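Local coordinates for protein manganese lipoxygenase (PDB 5FX8) that oxidises linoleic and alpha-linolenic acids with molecular oxygen at a manganese centre, giving 11S- and 13R-hydroperoxy fatty acids, at residues A[377-381]-A[382-386]; A[108-111]-A[112-116]; A[266-269]-A[270-274]; A[61-64]-A[65-69]; A[476-480]-A[481-485]. One frame throughout, in Å; residues are numbered along the deposited sequence.

Interaction 1: residues A[377-381]-A[382-386]; sequences DLRSR and GLIGE
Ile384 lies at about a right angle across two neighbouring side chains of the last helical turn, Leu378 and Arg379. Its CD1 reaches the root of Leu378, 3.6 Å from Leu378 CB, while CG2 sits over one face of the Arg379 guanidinium, 3.7 Å from Arg379 NH2 and displaced toward the rim. A single torsion sends the two branches of Ile384 to different neighbours: with chi1 at -65°, CG1 runs beside the backbone N and carries CD1 to Leu378, whereas CG2 is anti to that N and meets the arginine. Arg379 is extended from CG to NE, and its NH1 goes on to Ala232 O of the zonadhesin chain.

Leu383 crosses Leu378 in the same way, but only the branch ends meet, Leu383 CD1 lying 4.1 Å from Leu378 CD2. The same CD1 covers one face of the Arg381 guanidinium near its rim. Arg381, bent at chi3, turns back along the helix and grips Asp377 side-on through NE and NH2, one nitrogen to each oxygen; NH2 to OD2, at 2.8 Å, is the shorter bond, and both oxygens are approached from above the carboxylate plane. Phe395 and Tyr398 pack against the leucines and Ile384 from outside.

The backbone closes the turn. Leu383 N points almost straight at Leu378 O (2.9 Å, 174°), and Gly382 N bonds to Arg379 O at 2.9 Å from well above the carbonyl plane. With Gly382 at positive phi, this is a Schellman motif, ending helix 374-380 and turning the chain into the loop before helix 396-420.

Interaction 2: residues A[108-111]-A[112-116]; sequences TATA and YREAN. With NAG (2-acetamido-2-deoxy-beta-D-glucopyranose), chain K.
Thr108 and Tyr112 stand side by side one turn apart on the long alpha-helix 86-124, at a stretch that carries an N-linked glycan and faces the second subunit. The backbone supplies the regular i to i+4 ladder: Tyr112 N to Thr108 O, Arg113 N to Ala109 O, Glu114 N to Thr110 O and Ala115 N to Ala111 O, the last the shortest at 2.8 Å.

Van der Waals contacts between side chains run along the helix. Thr108 CG2 touches the ring at Tyr112 CE2, 3.7 Å away; chi1 of -50° sets this methyl anti to the backbone N, while OG1 turns back to Ala104 O. Thr110 lies side by side with Glu114 in the same way, its CG2 3.9 Å from Glu114 OE1 while its hydroxyl bonds to Asn106 O. The carboxylate of Glu114 is held by the backbone N atoms of Glu144 and Ser145. Arg113, bent at chi3, crosses Thr110 at a slant and brings its guanidinium back so that Thr110 CA lies over the centre of one face.

The sugar adds a third kind of contact. NAG C6 is placed over one face of the Tyr112 ring, offset toward the rim, and NAG C4 comes within 3.9 Å of Tyr112 CD1. At the other end of the sugar the acetamido oxygen NAG O7 is 3.5 Å from Ala115 CB. The second subunit closes in here too: its Thr108 OG1 bonds to Asn116 OD1, and its Tyr112 OH to the sugar.

Asn116 ND2, linked to NAG C1 by a covalent bond of 1.4 Å, still donates to Tyr112 O at 2.9 Å, on the opposite face of that carbonyl from Asn116 N.

Interaction 3: residues A[266-269]-A[270-274]; sequences DDKD and DWLLA
Water 1 is gripped by three groups: it accepts from Asp267 N at 2.6 Å and donates to Asp266 OD2 (3.1 Å) and Asp270 OD2 (3.0 Å). It thus sits between two carboxylates whose OD2 atoms are 4.5 Å apart, and its hydrogens probably ease their mutual repulsion. Asp266 OD2 also has a salt bridge to Lys508, which should offset more of the negative charge. The two aspartates otherwise meet through their CB atoms, 4.1 Å apart.

This is the N-terminal start of helix 268-305, the long helix that farther on carries the manganese ligands His290 and His294. Asp267 occupies the N-cap position, yet its carboxylate makes no capping bond; its carbonyl instead begins the helical ladder, Asp267 O accepting from Trp271 N at 3.0 Å.

On another side Lys268 lies alongside Leu272, its NZ 4.2 Å from Leu272 CD2. Lys268 CG is anti to the backbone N (chi1 -175°), and bends at chi2 and chi3 then swing the chain round until NZ forms a salt bridge with Asp269 OD1 at 2.9 Å. The Trp271 indole heads away to Pro249 and Ile252 of strand 246-253, with its NE1 bonded to Asp161.

Interaction 4: residues A[61-64]-A[65-69]; sequences ASIA and RKREL
Arg65 opens the next turn of the helix, its backbone N bonding to Ala61 O at 3.0 Å, with a weak second bond to Ser62 O. Its side chain meets the preceding turn only at its base, CB lying 3.7 Å from Ala61 O. CG is anti to the backbone N (chi1 -175°), and a bend at chi2 follows as the guanidinium heads away.

Lys66 comes next and makes the straightest bond of the series, N to Ser62 O at 2.9 Å and 171°. Its methylene chain starts close to the same oxygen, with CG 3.6 Å from Ser62 O, and then leads away into the protein. There NZ bonds to Phe305 O and Leu308 O, forms a salt bridge with Asp310, and makes a cation-pi contact with the Phe305 ring.

Arg67 N bonds to Ile63 O, and CG of Arg67 rests 3.4 Å from that oxygen. The bent chain passes slantwise by Ile63, bringing Arg67 CD within 4.2 Å of Ile63 CG2, a loose apolar touch. Beyond it NH1 reaches a salt bridge with Glu442 and a hydrogen bond to Arg306 O.

At Glu68 the ladder slackens: N to Ala64 O is weak at 3.3 Å, and Glu68 N also bonds to Arg65 O. Leu69 likewise bonds back three residues, to Lys66 O, while its side chain leans on Glu87 and Leu88 of helix 86-124.

Within helix 56-69, then, backbone bonds do most of the holding; the cationic ends of Lys66 and Arg67 spend their charge on acidic and carbonyl partners outside, tying this surface helix to the region of residues 305-310 and to Glu442.

Interaction 5: residues A[476-480]-A[481-485]; sequences GAHHV and MNQGS. With MN (manganese (II) ion), chain I.
The catalytic manganese site of this lipoxygenase takes two of its protein ligands from here, where helix 460-481 gives way to a loop. His478 NE2 binds the manganese at 2.2 Å and Asn482 OD1 at 2.4 Å; His290, His294, the C-terminal Val618 and water 2 complete the shell.

The two ligands lie side by side and point the same way, ring and amide planes nearly perpendicular at 84°. Asn482 CB sits over one face of the imidazole in a CH-pi contact, 4.0 Å from the centroid of the His478 ring. Both side chains have CG anti to the backbone N (chi1 177° for His478, -165° for Asn482), which helps bring both to the same metal. Their backbones are tied as well, Asn482 N donating to His478 O at 2.9 Å.

Behind the first shell, His478 ND1 donates to His479 ND1 at 3.0 Å. The acceptor lies in the plane of the His478 ring, although the donor is tilted from that of His479. His479 NE2 is in turn bonded to Pro613 O. Gln483 runs alongside His479, its CG 3.5 Å from His479 ND1, and its OE1 bonds to Ser617 OG beside the C-terminal residue. A type II' turn from Asn482 to Ser485 follows, and Ser485 OG bonds to His479 O at 2.7 Å.

His478 thus has both ring nitrogens engaged, one by manganese and one by His479. That fixes the rotation of its ring and makes His479 a second-shell residue positioning a metal ligand, in a chain of bonds that runs on to the C-terminal segment.

How the interactions relate
Interaction 5 is the hub, its centre about 4 Å from that of the chain and its residues binding the manganese; the other four lie farther out. Interaction 3 joins it through one helix, since 268-305 starts at interaction 3 and later supplies His290 and His294 to the metal, though the two centres are 29 Å apart. Interactions 1 and 2 both have centres about 21 Å from interaction 5 and lie on opposite sides of the chain's centre; one meets zonadhesin, the other the second subunit. Interaction 4 is 61 Å from interaction 3, centre to centre, but its Leu69 packs on helix 86-124, which also carries interaction 2.

Interaction 1: residues A[377-381]-A[382-386]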
# COMPACT_ATOMS: atom_id res chain seq x y z
N ASP A 377 21.44 9.47 3.29
CA ASP A 377 20.69 10.19 2.27
C ASP A 377 20.42 11.63 2.68
O ASP A 377 20.71 12.56 1.92
CB ASP A 377 19.39 9.46 2.01
CG ASP A 377 18.48 10.21 1.09
OD1 ASP A 377 18.96 10.68 0.04
OD2 ASP A 377 17.29 10.36 1.41
N LEU A 378 19.84 11.83 3.86
CA LEU A 378 19.46 13.18 4.24
C LEU A 378 20.67 14.07 4.42
O LEU A 378 20.61 15.27 4.16
CB LEU A 378 18.63 13.17 5.52
CG LEU A 378 17.30 12.44 5.47
CD1 LEU A 378 16.65 12.32 6.84
CD2 LEU A 378 16.37 13.11 4.48
N ARG A 379 21.78 13.50 4.87
CA ARG A 379 22.98 14.31 5.02
C ARG A 379 23.57 14.65 3.67
O ARG A 379 24.07 15.75 3.47
CB ARG A 379 24.02 13.60 5.88
CG ARG A 379 23.76 13.66 7.34
CD ARG A 379 24.94 13.13 8.11
NE ARG A 379 24.62 12.97 9.52
CZ ARG A 379 24.69 13.95 10.41
NH1 ARG A 379 25.07 15.15 10.03
NH2 ARG A 379 24.38 13.71 11.68
N SER A 380 23.54 13.71 2.74
CA SER A 380 23.99 14.05 1.40
C SER A 380 23.14 15.16 0.78
O SER A 380 23.65 15.95 0.01
CB SER A 380 23.98 12.81 0.52
OG SER A 380 22.70 12.70 -0.06
N ARG A 381 21.86 15.24 1.12
CA ARG A 381 21.05 16.37 0.68
C ARG A 381 21.08 17.57 1.62
O ARG A 381 20.36 18.53 1.38
CB ARG A 381 19.61 15.95 0.47
CG ARG A 381 19.47 15.00 -0.69
CD ARG A 381 18.08 14.61 -0.96
NE ARG A 381 17.56 13.67 0.00
CZ ARG A 381 16.32 13.71 0.45
NH1 ARG A 381 15.51 14.65 0.04
NH2 ARG A 381 15.90 12.83 1.30
N GLY A 382 21.87 17.54 2.69
CA GLY A 382 21.99 18.71 3.54
C GLY A 382 20.81 19.01 4.45
O GLY A 382 20.62 20.16 4.81
N LEU A 383 20.05 18.01 4.87
CA LEU A 383 18.84 18.23 5.65
C LEU A 383 18.96 17.89 7.14
O LEU A 383 17.97 18.01 7.85
CB LEU A 383 17.69 17.44 5.05
CG LEU A 383 17.42 17.68 3.56
CD1 LEU A 383 16.23 16.95 3.11
CD2 LEU A 383 17.20 19.12 3.28
N ILE A 384 20.13 17.47 7.64
CA ILE A 384 20.31 17.08 9.04
C ILE A 384 21.33 18.00 9.70
O ILE A 384 22.44 18.17 9.19
CB ILE A 384 20.79 15.63 9.17
CG1 ILE A 384 19.72 14.67 8.67
CG2 ILE A 384 21.21 15.35 10.61
CD1 ILE A 384 20.09 13.25 8.83
N GLY A 385 20.96 18.56 10.86
CA GLY A 385 21.84 19.45 11.62
C GLY A 385 22.10 20.81 10.98
O GLY A 385 21.38 21.28 10.12
N GLU A 386 23.17 21.45 11.42
CA GLU A 386 23.51 22.76 10.89
C GLU A 386 24.58 22.55 9.82
O GLU A 386 25.77 22.52 10.09
CB GLU A 386 23.94 23.71 12.00
CG GLU A 386 22.74 24.20 12.82
CD GLU A 386 23.11 25.14 13.97
OE1 GLU A 386 24.19 25.75 13.92
OE2 GLU A 386 22.33 25.25 14.94

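Interaction 2: residues A[108-111]-A[112-116]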
# COMPACT_ATOMS: atom_id res chain seq x y z
N THR A 108 -10.11 -3.88 -4.25
CA THR A 108 -10.49 -3.38 -5.57
C THR A 108 -12.00 -3.25 -5.70
O THR A 108 -12.51 -2.20 -6.13
CB THR A 108 -9.97 -4.30 -6.65
OG1 THR A 108 -8.59 -4.55 -6.44
CG2 THR A 108 -10.11 -3.64 -7.97
N ALA A 109 -12.72 -4.31 -5.36
CA ALA A 109 -14.18 -4.26 -5.43
C ALA A 109 -14.71 -3.12 -4.58
O ALA A 109 -15.57 -2.36 -5.02
CB ALA A 109 -14.78 -5.58 -4.99
N THR A 110 -14.16 -2.97 -3.38
CA THR A 110 -14.66 -1.94 -2.48
C THR A 110 -14.45 -0.56 -3.07
O THR A 110 -15.35 0.27 -3.04
CB THR A 110 -13.96 -2.06 -1.14
OG1 THR A 110 -14.20 -3.36 -0.62
CG2 THR A 110 -14.47 -1.01 -0.18
N ALA A 111 -13.26 -0.33 -3.62
CA ALA A 111 -12.93 0.97 -4.17
C ALA A 111 -13.84 1.33 -5.34
O ALA A 111 -14.29 2.47 -5.47
CB ALA A 111 -11.47 1.00 -4.59
N TYR A 112 -14.13 0.36 -6.21
CA TYR A 112 -15.05 0.63 -7.31
C TYR A 112 -16.45 0.95 -6.79
O TYR A 112 -17.08 1.91 -7.26
CB TYR A 112 -15.07 -0.56 -8.25
CG TYR A 112 -13.91 -0.55 -9.19
CD1 TYR A 112 -13.48 0.63 -9.74
CD2 TYR A 112 -13.25 -1.72 -9.52
CE1 TYR A 112 -12.43 0.65 -10.60
CE2 TYR A 112 -12.20 -1.71 -10.38
CZ TYR A 112 -11.78 -0.51 -10.92
OH TYR A 112 -10.73 -0.44 -11.81
N ARG A 113 -16.93 0.18 -5.83
CA ARG A 113 -18.24 0.47 -5.24
C ARG A 113 -18.28 1.88 -4.63
O ARG A 113 -19.19 2.67 -4.94
CB ARG A 113 -18.56 -0.62 -4.23
CG ARG A 113 -19.88 -0.51 -3.57
CD ARG A 113 -19.85 -1.34 -2.32
NE ARG A 113 -19.17 -2.60 -2.57
CZ ARG A 113 -18.60 -3.33 -1.62
NH1 ARG A 113 -18.64 -2.90 -0.36
NH2 ARG A 113 -17.99 -4.48 -1.92
N GLU A 114 -17.29 2.25 -3.83
CA GLU A 114 -17.30 3.57 -3.21
C GLU A 114 -17.00 4.69 -4.21
O GLU A 114 -17.36 5.84 -3.96
CB GLU A 114 -16.30 3.62 -2.04
CG GLU A 114 -16.52 2.48 -1.07
CD GLU A 114 -15.90 2.66 0.30
OE1 GLU A 114 -14.68 2.81 0.40
OE2 GLU A 114 -16.64 2.65 1.31
N ALA A 115 -16.33 4.39 -5.32
CA ALA A 115 -16.19 5.37 -6.38
C ALA A 115 -17.51 5.60 -7.09
O ALA A 115 -17.85 6.73 -7.46
CB ALA A 115 -15.14 4.92 -7.39
N ASN A 116 -18.26 4.53 -7.29
CA ASN A 116 -19.54 4.68 -7.95
C ASN A 116 -20.49 5.48 -7.07
O ASN A 116 -21.22 6.35 -7.57
CB ASN A 116 -20.11 3.30 -8.28
CG ASN A 116 -19.69 2.81 -9.64
OD1 ASN A 116 -20.50 2.74 -10.53
ND2 ASN A 116 -18.42 2.48 -9.82
C1 NAG K . -17.96 2.01 -11.09
C2 NAG K . -16.85 2.91 -11.57
C3 NAG K . -16.32 2.42 -12.91
C4 NAG K . -15.89 0.97 -12.78
C5 NAG K . -17.06 0.16 -12.28
C6 NAG K . -16.72 -1.28 -12.03
C7 NAG K . -16.65 5.33 -11.27
C8 NAG K . -17.33 6.65 -11.42
N2 NAG K . -17.34 4.27 -11.67
O3 NAG K . -15.19 3.18 -13.28
O4 NAG K . -15.44 0.49 -14.04
O5 NAG K . -17.50 0.69 -11.03
O6 NAG K . -17.85 -1.93 -11.48
O7 NAG K . -15.52 5.24 -10.84

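Interaction 3: residues A[266-269]-A[270-274]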
# COMPACT_ATOMS: atom_id res chain seq x y z
N ASP A 266 2.53 36.79 -6.86
CA ASP A 266 1.69 36.77 -8.05
C ASP A 266 0.23 36.84 -7.65
O ASP A 266 -0.13 36.76 -6.48
CB ASP A 266 1.90 35.48 -8.85
CG ASP A 266 3.13 35.50 -9.71
OD1 ASP A 266 4.21 35.16 -9.21
OD2 ASP A 266 3.03 35.85 -10.89
N ASP A 267 -0.63 36.97 -8.66
CA ASP A 267 -2.06 36.87 -8.41
C ASP A 267 -2.36 35.56 -7.70
O ASP A 267 -1.66 34.56 -7.86
CB ASP A 267 -2.86 36.96 -9.72
CG ASP A 267 -2.80 38.35 -10.37
OD1 ASP A 267 -1.95 39.17 -9.95
OD2 ASP A 267 -3.58 38.62 -11.31
N LYS A 268 -3.41 35.58 -6.90
CA LYS A 268 -3.80 34.42 -6.12
C LYS A 268 -3.91 33.17 -6.99
O LYS A 268 -3.32 32.14 -6.68
CB LYS A 268 -5.11 34.73 -5.40
CG LYS A 268 -5.63 33.68 -4.43
CD LYS A 268 -6.35 32.52 -5.18
CE LYS A 268 -7.61 31.94 -4.53
NZ LYS A 268 -8.44 31.20 -5.55
N ASP A 269 -4.66 33.25 -8.10
CA ASP A 269 -4.86 32.05 -8.91
C ASP A 269 -3.59 31.65 -9.64
O ASP A 269 -3.38 30.47 -9.87
CB ASP A 269 -5.97 32.26 -9.92
CG ASP A 269 -7.30 32.43 -9.27
OD1 ASP A 269 -7.52 31.80 -8.22
OD2 ASP A 269 -8.12 33.21 -9.79
N ASP A 270 -2.74 32.60 -10.00
CA ASP A 270 -1.49 32.20 -10.62
C ASP A 270 -0.62 31.42 -9.65
O ASP A 270 -0.04 30.39 -10.01
CB ASP A 270 -0.73 33.40 -11.14
CG ASP A 270 -1.34 33.98 -12.39
OD1 ASP A 270 -2.22 33.34 -12.99
OD2 ASP A 270 -0.94 35.10 -12.78
N TRP A 271 -0.49 31.90 -8.41
CA TRP A 271 0.36 31.20 -7.46
C TRP A 271 -0.24 29.86 -7.11
O TRP A 271 0.47 28.86 -7.04
CB TRP A 271 0.58 32.03 -6.21
CG TRP A 271 1.26 31.28 -5.09
CD1 TRP A 271 0.72 30.97 -3.90
CD2 TRP A 271 2.59 30.72 -5.09
NE1 TRP A 271 1.62 30.27 -3.12
CE2 TRP A 271 2.77 30.10 -3.83
CE3 TRP A 271 3.63 30.68 -6.01
CZ2 TRP A 271 3.95 29.46 -3.47
CZ3 TRP A 271 4.82 30.05 -5.65
CH2 TRP A 271 4.96 29.45 -4.39
N LEU A 272 -1.55 29.83 -6.91
CA LEU A 272 -2.19 28.56 -6.61
C LEU A 272 -1.97 27.57 -7.75
O LEU A 272 -1.66 26.40 -7.51
CB LEU A 272 -3.67 28.78 -6.33
CG LEU A 272 -4.51 27.52 -6.11
CD1 LEU A 272 -3.97 26.68 -5.00
CD2 LEU A 272 -5.91 27.90 -5.79
N LEU A 273 -2.06 28.03 -9.00
CA LEU A 273 -1.87 27.14 -10.13
C LEU A 273 -0.42 26.70 -10.25
O LEU A 273 -0.15 25.60 -10.73
CB LEU A 273 -2.30 27.82 -11.43
CG LEU A 273 -2.29 26.89 -12.65
CD1 LEU A 273 -3.21 25.74 -12.42
CD2 LEU A 273 -2.73 27.63 -13.85
N ALA A 274 0.51 27.55 -9.84
CA ALA A 274 1.90 27.14 -9.84
C ALA A 274 2.12 26.01 -8.85
O ALA A 274 2.81 25.03 -9.14
CB ALA A 274 2.78 28.33 -9.53
O HOH W 1 0.27 37.26 -11.10

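Interaction 4: residues A[61-64]-A[65-69]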
# COMPACT_ATOMS: atom_id res chain seq x y z
N ALA A 61 24.25 -28.79 -1.02
CA ALA A 61 23.67 -29.30 -2.26
C ALA A 61 22.37 -28.58 -2.59
O ALA A 61 22.10 -28.28 -3.76
CB ALA A 61 23.44 -30.80 -2.18
N SER A 62 21.55 -28.29 -1.58
CA SER A 62 20.30 -27.62 -1.87
C SER A 62 20.56 -26.22 -2.38
O SER A 62 19.88 -25.77 -3.31
CB SER A 62 19.42 -27.59 -0.64
OG SER A 62 19.22 -28.90 -0.19
N ILE A 63 21.55 -25.54 -1.82
CA ILE A 63 21.91 -24.23 -2.36
C ILE A 63 22.36 -24.36 -3.82
O ILE A 63 21.99 -23.55 -4.68
CB ILE A 63 22.99 -23.57 -1.50
CG1 ILE A 63 22.41 -23.28 -0.12
CG2 ILE A 63 23.44 -22.29 -2.14
CD1 ILE A 63 23.43 -22.99 0.90
N ALA A 64 23.15 -25.38 -4.12
CA ALA A 64 23.64 -25.47 -5.49
C ALA A 64 22.50 -25.71 -6.46
O ALA A 64 22.55 -25.25 -7.60
CB ALA A 64 24.70 -26.54 -5.61
N ARG A 65 21.45 -26.39 -6.01
CA ARG A 65 20.32 -26.64 -6.88
C ARG A 65 19.41 -25.42 -7.01
O ARG A 65 18.87 -25.16 -8.09
CB ARG A 65 19.55 -27.86 -6.40
CG ARG A 65 18.43 -28.24 -7.31
CD ARG A 65 18.65 -29.56 -8.06
NE ARG A 65 17.48 -29.89 -8.88
CZ ARG A 65 16.39 -30.50 -8.42
NH1 ARG A 65 16.29 -30.86 -7.15
NH2 ARG A 65 15.38 -30.75 -9.25
N LYS A 66 19.24 -24.63 -5.94
CA LYS A 66 18.64 -23.31 -6.10
C LYS A 66 19.39 -22.48 -7.13
O LYS A 66 18.77 -21.74 -7.90
CB LYS A 66 18.60 -22.58 -4.77
CG LYS A 66 17.52 -23.06 -3.83
CD LYS A 66 17.14 -22.00 -2.81
CE LYS A 66 18.29 -21.68 -1.91
NZ LYS A 66 17.99 -20.68 -0.86
N ARG A 67 20.72 -22.55 -7.14
CA ARG A 67 21.46 -21.73 -8.10
C ARG A 67 21.30 -22.20 -9.54
O ARG A 67 21.65 -21.45 -10.46
CB ARG A 67 22.94 -21.66 -7.74
CG ARG A 67 23.19 -20.90 -6.47
CD ARG A 67 24.62 -21.04 -5.93
NE ARG A 67 25.55 -20.39 -6.81
CZ ARG A 67 25.89 -19.12 -6.75
NH1 ARG A 67 25.38 -18.34 -5.82
NH2 ARG A 67 26.75 -18.63 -7.62
N GLU A 68 20.81 -23.41 -9.76
CA GLU A 68 20.57 -23.80 -11.14
C GLU A 68 19.19 -23.39 -11.64
O GLU A 68 18.98 -23.33 -12.84
CB GLU A 68 20.73 -25.31 -11.31
CG GLU A 68 22.16 -25.79 -11.37
CD GLU A 68 22.29 -27.31 -11.45
OE1 GLU A 68 21.70 -28.03 -10.60
OE2 GLU A 68 23.00 -27.77 -12.37
N LEU A 69 18.26 -23.11 -10.75
CA LEU A 69 16.89 -22.92 -11.15
C LEU A 69 16.37 -21.52 -10.88
O LEU A 69 15.31 -21.17 -11.40
CB LEU A 69 15.99 -23.95 -10.46
CG LEU A 69 16.43 -25.40 -10.52
CD1 LEU A 69 15.54 -26.29 -9.70
CD2 LEU A 69 16.37 -25.82 -11.92

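Interaction 5: residues A[476-480]-A[481-485]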
# COMPACT_ATOMS: atom_id res chain seq x y z
N GLY A 476 8.29 1.01 5.82
CA GLY A 476 8.38 2.43 6.09
C GLY A 476 8.56 3.29 4.86
O GLY A 476 7.62 3.97 4.47
N ALA A 477 9.73 3.26 4.22
CA ALA A 477 9.97 4.12 3.07
C ALA A 477 8.96 3.91 1.94
O ALA A 477 8.50 4.87 1.32
CB ALA A 477 11.38 3.91 2.55
N HIS A 478 8.61 2.65 1.64
CA HIS A 478 7.63 2.41 0.59
C HIS A 478 6.33 3.13 0.87
O HIS A 478 5.72 3.71 -0.04
CB HIS A 478 7.35 0.92 0.44
CG HIS A 478 6.30 0.61 -0.58
ND1 HIS A 478 4.96 0.61 -0.28
CD2 HIS A 478 6.39 0.36 -1.90
CE1 HIS A 478 4.27 0.33 -1.37
NE2 HIS A 478 5.11 0.17 -2.37
N HIS A 479 5.88 3.11 2.11
CA HIS A 479 4.56 3.60 2.42
C HIS A 479 4.52 5.10 2.57
O HIS A 479 3.46 5.67 2.78
CB HIS A 479 4.06 2.89 3.68
CG HIS A 479 4.31 1.41 3.68
ND1 HIS A 479 4.12 0.61 2.57
CD2 HIS A 479 4.72 0.58 4.67
CE1 HIS A 479 4.40 -0.64 2.88
NE2 HIS A 479 4.77 -0.69 4.14
N VAL A 480 5.65 5.77 2.48
CA VAL A 480 5.63 7.21 2.40
C VAL A 480 5.39 7.65 0.96
O VAL A 480 4.71 8.65 0.71
CB VAL A 480 6.95 7.76 2.97
CG1 VAL A 480 7.06 9.25 2.80
CG2 VAL A 480 7.09 7.41 4.42
N MET A 481 5.91 6.90 -0.01
CA MET A 481 5.79 7.30 -1.40
C MET A 481 4.54 6.75 -2.06
O MET A 481 3.92 7.43 -2.87
CB MET A 481 7.02 6.84 -2.18
CG MET A 481 8.33 7.44 -1.75
SD MET A 481 8.44 9.17 -2.17
CE MET A 481 9.77 9.11 -3.36
N ASN A 482 4.16 5.53 -1.73
CA ASN A 482 3.14 4.75 -2.40
C ASN A 482 2.18 4.29 -1.33
O ASN A 482 1.95 5.03 -0.37
CB ASN A 482 3.77 3.58 -3.13
CG ASN A 482 2.85 2.94 -4.11
OD1 ASN A 482 2.77 1.72 -4.21
ND2 ASN A 482 2.13 3.77 -4.86
N GLN A 483 1.63 3.09 -1.46
CA GLN A 483 0.69 2.51 -0.49
C GLN A 483 -0.46 3.50 -0.30
O GLN A 483 -1.04 3.94 -1.30
CB GLN A 483 1.47 2.10 0.77
CG GLN A 483 0.77 1.06 1.65
CD GLN A 483 0.55 -0.32 1.01
OE1 GLN A 483 1.46 -0.95 0.47
NE2 GLN A 483 -0.65 -0.81 1.11
N GLY A 484 -0.82 3.88 0.93
CA GLY A 484 -1.93 4.78 1.14
C GLY A 484 -1.59 6.23 1.08
O GLY A 484 -2.45 7.09 1.23
N SER A 485 -0.34 6.54 0.83
CA SER A 485 0.07 7.94 0.85
C SER A 485 -0.47 8.78 -0.29
O SER A 485 -0.88 9.91 -0.05
CB SER A 485 1.59 8.02 0.89
OG SER A 485 1.98 7.80 2.21
MN MN I . 4.68 0.29 -4.55
O HOH W 2 3.77 0.31 -6.81